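Local structure of spydx (Streptococcus pyogenes, 2J43) at residues 11-14 with 20-23; 39-44 with 53-58. The protein probably hydrolyses alpha-1,6-glucosidic linkages in pullulan and glycogen as a whole enzyme, this fragment being its pair of family 41 carbohydrate-binding modules, which recognise alpha-glucans such as lung glycogen. All blocks are in the same frame, centred on the assembly; numbering follows the deposited sequence.

Interaction 1 of 2, residues 11-14 with 20-23; sequences TLPA and SLGL
Leu21 meets Leu12 and Pro13 with the two arms of its isopropyl fork, and this apolar packing is what joins residues 11-14 to residues 20-23. One arm sits between both neighbours. Methyl CD1 of Leu21 lies 4.3 Å from CB of Leu12, and CD1 of Leu12 comes equally near it, at 4.3 Å; Leu12 is therefore touched at its root and at one of its ends, while its CG stays farther back. The same CD1 of Leu21 is also 4.3 Å from CD of Pro13. The other methyl turns to the proline ring, CD2 of Leu21 being 4.3 Å from CG of Pro13. The side chain of Leu21 is extended beyond CB (chi2 169°), with CD1 trans to its own CA; this carries CD1 out to the junction of Leu12 and Pro13, with CD2 over toward CG of the ring.

All these approaches are a little longer than the tightest van der Waals packing, and the surface buried is modest, 107 Å² in total, more than half of it on Leu21. The backbones remain well separated, the nearest CA atoms, those of Pro13 and Leu21, being 8.5 Å apart. The example thus illustrates how an irregular connection can be held to a sheet by side chains, without its backbone being paired to the strand it packs on.

In the N-terminal carbohydrate-binding module, residues 11-14 belong to the connection leaving strand 4-9, and Leu21 begins strand 21-27. Ile71 of the adjacent strand 66-73 touches Leu12, Pro13 and Leu21 alike, widening the apolar patch. Leu12 also reaches Tyr53 on strand 53-58 of the other sheet, which places this contact at one end of the beta-sandwich.

Interaction 2 of 2, residues 39-44 with 53-58; sequences GAITMT and YYLDVP
Leu55 receives side chains from two residues of the facing strand region, Ile41 and Met43, and its methyl CD2 is where they converge. Branch methyl CG2 of Ile41 stands 4.0 Å from CD2 of Leu55 and 4.3 Å from CD1 of the same leucine, so it is set against the open fork of the isopropyl group. The two side chains run past one another in opposite directions. Met43, present as selenomethionine, arrives from another direction. A bend about its last torsion (chi3 64°) turns CE back to the side where CG already lies, so that CE (4.2 Å) and CG (4.3 Å) of Met43 both stand near CD2 of Leu55, and the chain curls beside the methyl.

Farther along, the longer arm of Ile41 serves a second partner. Its CD1 reaches CG2 of Val57 at 4.3 Å, so one isoleucine spans two residues, Leu55 and Val57, with its two branches divided between them. Together the two segments bury 227 Å² between them, with Leu55 and Ile41 contributing most.

The outward-turned residues behind this layer are tied locally. Thr42 OG1 and Thr44 OG1 share a hydrogen bond of 2.8 Å where strand 41-42 gives way to a 3-10 segment, while on the far face of strand 53-58 Asp56 makes a salt bridge with Arg6.

Within the fold, this is a contact between the sheets of a beta-sandwich: strand 41-42 edges the four-stranded sheet, and strand 53-58 lies within the five-stranded one beside strand 4-9. Leu23 of strand 21-27 touches both Leu55 and Val57, and Phe9 packs on Met43, extending the hydrophobic interior around the pair.

Followed from the N terminus, the chain leaves strand 4-9 and enters the connection that interaction 1 closes at the start of strand 21-27. Interaction 2 opens later, at residues 39-44, and closes across a connection that contains strand 47-48 when the chain returns as strand 53-58. The two loops are therefore in series, neither nested nor crossed. They are coupled through the backbone: Leu23 O to Ile41 N (2.8 Å) and Leu21 O to Met43 N (3.0 Å) are probable hydrogen bonds pairing strand 21-27 with strand 41-42 and with Met43, the residue just after it. Interaction 1 packs the connection between strands 4-9 and 21-27 on the start of the latter; interaction 2 joins the opposed sheets of the same module.

Interaction 1 of 2, residues 11-14 with 20-23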
ATOM      1  N   THR A  11      15.462  -0.294  -3.657  1.00 17.73           N
ATOM      2  CA  THR A  11      16.882  -0.418  -3.979  1.00 18.19           C
ATOM      3  C   THR A  11      17.133  -0.386  -5.480  1.00 19.10           C
ATOM      4  O   THR A  11      16.658  -1.285  -6.196  1.00 20.91           O
ATOM      5  CB  THR A  11      17.430  -1.764  -3.483  1.00 20.10           C
ATOM      6  OG1 THR A  11      17.082  -1.981  -2.095  1.00 21.57           O
ATOM      7  CG2 THR A  11      18.948  -1.759  -3.496  1.00 21.06           C
ATOM      8  N   LEU A  12      17.967   0.535  -5.920  1.00 15.86           N
ATOM      9  CA  LEU A  12      18.317   0.606  -7.317  1.00 15.51           C
ATOM     10  C   LEU A  12      19.499  -0.290  -7.607  1.00 14.88           C
ATOM     11  O   LEU A  12      20.164  -0.716  -6.646  1.00 14.46           O
ATOM     12  CB  LEU A  12      18.640   2.065  -7.660  1.00 15.65           C
ATOM     13  CG  LEU A  12      17.474   3.060  -7.437  1.00 16.80           C
ATOM     14  CD1 LEU A  12      17.939   4.476  -7.762  1.00 16.78           C
ATOM     15  CD2 LEU A  12      16.277   2.692  -8.239  1.00 18.50           C
ATOM     16  N   PRO A  13      19.736  -0.592  -8.886  1.00 13.50           N
ATOM     17  CA  PRO A  13      20.801  -1.535  -9.266  1.00 14.24           C
ATOM     18  C   PRO A  13      22.147  -1.179  -8.603  1.00 15.27           C
ATOM     19  O   PRO A  13      22.608  -0.037  -8.659  1.00 14.95           O
ATOM     20  CB  PRO A  13      20.811  -1.441 -10.775  1.00 14.67           C
ATOM     21  CG  PRO A  13      19.336  -1.121 -11.110  1.00 13.30           C
ATOM     22  CD  PRO A  13      18.953  -0.154 -10.066  1.00 14.31           C
ATOM     23  N   ALA A  14      22.785  -2.208  -8.019  1.00 16.71           N
ATOM     24  CA  ALA A  14      23.999  -2.052  -7.225  1.00 17.62           C
ATOM     25  C   ALA A  14      25.114  -1.382  -8.001  1.00 16.93           C
ATOM     26  O   ALA A  14      25.460  -1.807  -9.106  1.00 16.40           O
ATOM     27  CB  ALA A  14      24.506  -3.433  -6.778  1.00 17.88           C
ATOM     28  N   SER A  20      23.629   7.542 -14.767  1.00 12.05           N
ATOM     29  CA  SER A  20      23.683   6.478 -15.768  1.00 12.30           C
ATOM     30  C   SER A  20      22.477   5.584 -15.779  1.00 12.36           C
ATOM     31  O   SER A  20      22.419   4.711 -16.646  1.00 15.61           O
ATOM     32  CB  SER A  20      24.910   5.610 -15.488  1.00 14.40           C
ATOM     33  OG  SER A  20      26.101   6.456 -15.361  1.00 17.62           O
ATOM     34  N   LEU A  21      21.554   5.779 -14.860  1.00 11.59           N
ATOM     35  CA  LEU A  21      20.338   4.947 -14.755  1.00 10.60           C
ATOM     36  C   LEU A  21      19.119   5.599 -15.420  1.00 12.04           C
ATOM     37  O   LEU A  21      18.865   6.787 -15.289  1.00 12.26           O
ATOM     38  CB  LEU A  21      19.984   4.674 -13.303  1.00 12.33           C
ATOM     39  CG  LEU A  21      20.915   3.713 -12.586  1.00 11.54           C
ATOM     40  CD1 LEU A  21      20.594   3.744 -11.089  1.00 12.92           C
ATOM     41  CD2 LEU A  21      20.764   2.331 -13.236  1.00 12.61           C
ATOM     42  N   GLY A  22      18.334   4.776 -16.132  1.00 10.80           N
ATOM     43  CA  GLY A  22      17.078   5.232 -16.703  1.00 11.08           C
ATOM     44  C   GLY A  22      15.881   4.395 -16.301  1.00 11.71           C
ATOM     45  O   GLY A  22      16.004   3.163 -16.097  1.00 12.16           O
ATOM     46  N   LEU A  23      14.734   5.046 -16.236  1.00 10.50           N
ATOM     47  CA  LEU A  23      13.429   4.379 -16.054  1.00 10.75           C
ATOM     48  C   LEU A  23      12.726   4.425 -17.401  1.00 10.94           C
ATOM     49  O   LEU A  23      12.281   5.460 -17.871  1.00 11.47           O
ATOM     50  CB  LEU A  23      12.578   5.091 -15.014  1.00 10.86           C
ATOM     51  CG  LEU A  23      11.234   4.462 -14.671  1.00 12.59           C
ATOM     52  CD1 LEU A  23      11.453   3.037 -14.172  1.00 14.76           C
ATOM     53  CD2 LEU A  23      10.437   5.265 -13.615  1.00 13.89           C
TER

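Interaction 2 of 2, residues 39-44 with 53-58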
ATOM      1  N   GLY A  39      16.338   7.288 -24.344  1.00 15.27           N
ATOM      2  CA  GLY A  39      15.027   7.856 -24.141  1.00 13.62           C
ATOM      3  C   GLY A  39      14.360   7.604 -22.807  1.00 13.08           C
ATOM      4  O   GLY A  39      13.277   8.119 -22.579  1.00 13.80           O
ATOM      5  N   ALA A  40      14.953   6.788 -21.962  1.00 11.91           N
ATOM      6  CA  ALA A  40      14.379   6.555 -20.627  1.00 11.10           C
ATOM      7  C   ALA A  40      14.316   7.856 -19.814  1.00 11.33           C
ATOM      8  O   ALA A  40      15.078   8.815 -20.131  1.00 13.05           O
ATOM      9  CB  ALA A  40      15.246   5.534 -19.868  1.00 11.21           C
ATOM     10  N   ILE A  41      13.459   7.877 -18.806  1.00 10.80           N
ATOM     11  CA  ILE A  41      13.429   8.961 -17.820  1.00 10.87           C
ATOM     12  C   ILE A  41      14.722   8.888 -17.091  1.00 10.49           C
ATOM     13  O   ILE A  41      15.054   7.858 -16.562  1.00 13.67           O
ATOM     14  CB  ILE A  41      12.264   8.839 -16.853  1.00 11.29           C
ATOM     15  CG1 ILE A  41      10.909   8.784 -17.596  1.00 10.43           C
ATOM     16  CG2 ILE A  41      12.306  10.001 -15.842  1.00 11.78           C
ATOM     17  CD1 ILE A  41       9.799   8.262 -16.777  1.00 12.64           C
ATOM     18  N   THR A  42      15.475   9.998 -17.039  1.00 10.49           N
ATOM     19  CA  THR A  42      16.726   9.940 -16.255  1.00  9.89           C
ATOM     20  C   THR A  42      16.467   9.848 -14.755  1.00  9.42           C
ATOM     21  O   THR A  42      15.756  10.678 -14.234  1.00 10.56           O
ATOM     22  CB  THR A  42      17.653  11.112 -16.569  1.00 10.80           C
ATOM     23  OG1 THR A  42      18.734  11.116 -15.618  1.00 10.62           O
ATOM     24  CG2 THR A  42      17.004  12.472 -16.448  1.00 10.76           C
HETATM   25  N   MSE A  43      17.074   8.895 -14.074  1.00 10.38           N
HETATM   26  CA  MSE A  43      16.810   8.746 -12.660  1.00  6.77           C
HETATM   27  C   MSE A  43      17.534   9.785 -11.786  1.00  9.66           C
HETATM   28  O   MSE A  43      17.368   9.816 -10.591  1.00 11.22           O
HETATM   29  CB  MSE A  43      17.058   7.313 -12.200  1.00  5.97           C
HETATM   30  CG  MSE A  43      16.286   6.353 -13.056  1.00  5.09           C
HETATM   31 SE   MSE A  43      16.047   4.592 -12.149  1.00  9.83          SE
HETATM   32  CE  MSE A  43      14.892   5.290 -10.592  1.00 11.23           C
ATOM     33  N   THR A  44      18.299  10.666 -12.410  1.00 10.68           N
ATOM     34  CA  THR A  44      18.659  11.919 -11.728  1.00 11.78           C
ATOM     35  C   THR A  44      17.478  12.715 -11.225  1.00 12.55           C
ATOM     36  O   THR A  44      17.623  13.448 -10.241  1.00 13.10           O
ATOM     37  CB  THR A  44      19.543  12.851 -12.594  1.00 11.69           C
ATOM     38  OG1 THR A  44      18.898  13.246 -13.788  1.00 11.51           O
ATOM     39  CG2 THR A  44      20.841  12.198 -13.007  1.00 11.83           C
ATOM     40  N   TYR A  53      14.131   5.550  -3.218  1.00 17.35           N
ATOM     41  CA  TYR A  53      14.009   6.667  -4.148  1.00 17.55           C
ATOM     42  C   TYR A  53      12.616   6.688  -4.726  1.00 18.03           C
ATOM     43  O   TYR A  53      11.931   5.652  -4.766  1.00 18.19           O
ATOM     44  CB  TYR A  53      15.026   6.550  -5.301  1.00 18.79           C
ATOM     45  CG  TYR A  53      16.429   6.897  -4.892  1.00 18.33           C
ATOM     46  CD1 TYR A  53      16.927   8.188  -5.091  1.00 21.41           C
ATOM     47  CD2 TYR A  53      17.232   5.977  -4.271  1.00 21.10           C
ATOM     48  CE1 TYR A  53      18.222   8.515  -4.704  1.00 20.84           C
ATOM     49  CE2 TYR A  53      18.542   6.293  -3.850  1.00 23.06           C
ATOM     50  CZ  TYR A  53      19.019   7.563  -4.076  1.00 25.16           C
ATOM     51  OH  TYR A  53      20.315   7.898  -3.679  1.00 29.09           O
ATOM     52  N   TYR A  54      12.144   7.848  -5.141  1.00 17.15           N
ATOM     53  CA  TYR A  54      10.906   7.866  -5.868  1.00 17.78           C
ATOM     54  C   TYR A  54      10.985   8.787  -7.083  1.00 17.67           C
ATOM     55  O   TYR A  54      11.778   9.741  -7.143  1.00 17.15           O
ATOM     56  CB  TYR A  54       9.707   8.249  -4.978  1.00 18.52           C
ATOM     57  CG  TYR A  54       9.722   9.709  -4.509  1.00 18.42           C
ATOM     58  CD1 TYR A  54       8.949  10.663  -5.145  1.00 17.72           C
ATOM     59  CD2 TYR A  54      10.566  10.117  -3.476  1.00 23.50           C
ATOM     60  CE1 TYR A  54       8.989  12.024  -4.738  1.00 23.83           C
ATOM     61  CE2 TYR A  54      10.639  11.465  -3.069  1.00 24.95           C
ATOM     62  CZ  TYR A  54       9.834  12.399  -3.704  1.00 25.08           C
ATOM     63  OH  TYR A  54       9.907  13.731  -3.317  1.00 27.59           O
ATOM     64  N   LEU A  55      10.144   8.476  -8.053  1.00 17.20           N
ATOM     65  CA  LEU A  55      10.117   9.142  -9.333  1.00 16.98           C
ATOM     66  C   LEU A  55       8.661   9.106  -9.837  1.00 18.70           C
ATOM     67  O   LEU A  55       8.046   8.021  -9.812  1.00 17.52           O
ATOM     68  CB  LEU A  55      11.100   8.430 -10.256  1.00 18.75           C
ATOM     69  CG  LEU A  55      11.319   9.012 -11.626  1.00 18.63           C
ATOM     70  CD1 LEU A  55      11.634  10.506 -11.623  1.00 18.29           C
ATOM     71  CD2 LEU A  55      12.456   8.219 -12.239  1.00 18.23           C
ATOM     72  N   ASP A  56       8.122  10.247 -10.260  1.00 17.53           N
ATOM     73  CA  ASP A  56       6.749  10.383 -10.749  1.00 18.68           C
ATOM     74  C   ASP A  56       6.688  10.182 -12.247  1.00 19.80           C
ATOM     75  O   ASP A  56       7.465  10.819 -12.997  1.00 21.95           O
ATOM     76  CB  ASP A  56       6.170  11.741 -10.436  1.00 19.64           C
ATOM     77  CG  ASP A  56       5.966  11.959  -8.965  1.00 20.71           C
ATOM     78  OD1 ASP A  56       5.979  10.967  -8.178  1.00 19.50           O
ATOM     79  OD2 ASP A  56       5.858  13.091  -8.481  1.00 25.38           O
ATOM     80  N   VAL A  57       5.835   9.259 -12.673  1.00 17.75           N
ATOM     81  CA  VAL A  57       5.693   8.886 -14.079  1.00 17.28           C
ATOM     82  C   VAL A  57       4.316   9.387 -14.557  1.00 16.55           C
ATOM     83  O   VAL A  57       3.297   8.904 -14.090  1.00 17.34           O
ATOM     84  CB  VAL A  57       5.744   7.382 -14.288  1.00 16.48           C
ATOM     85  CG1 VAL A  57       5.559   7.044 -15.784  1.00 16.48           C
ATOM     86  CG2 VAL A  57       7.084   6.768 -13.784  1.00 17.33           C
ATOM     87  N   PRO A  58       4.260  10.350 -15.479  1.00 16.18           N
ATOM     88  CA  PRO A  58       2.979  10.785 -16.015  1.00 16.66           C
ATOM     89  C   PRO A  58       2.238   9.628 -16.672  1.00 15.72           C
ATOM     90  O   PRO A  58       2.803   8.849 -17.439  1.00 14.59           O
ATOM     91  CB  PRO A  58       3.373  11.859 -17.057  1.00 16.82           C
ATOM     92  CG  PRO A  58       4.673  12.365 -16.554  1.00 18.47           C
ATOM     93  CD  PRO A  58       5.373  11.130 -16.052  1.00 18.06           C
TER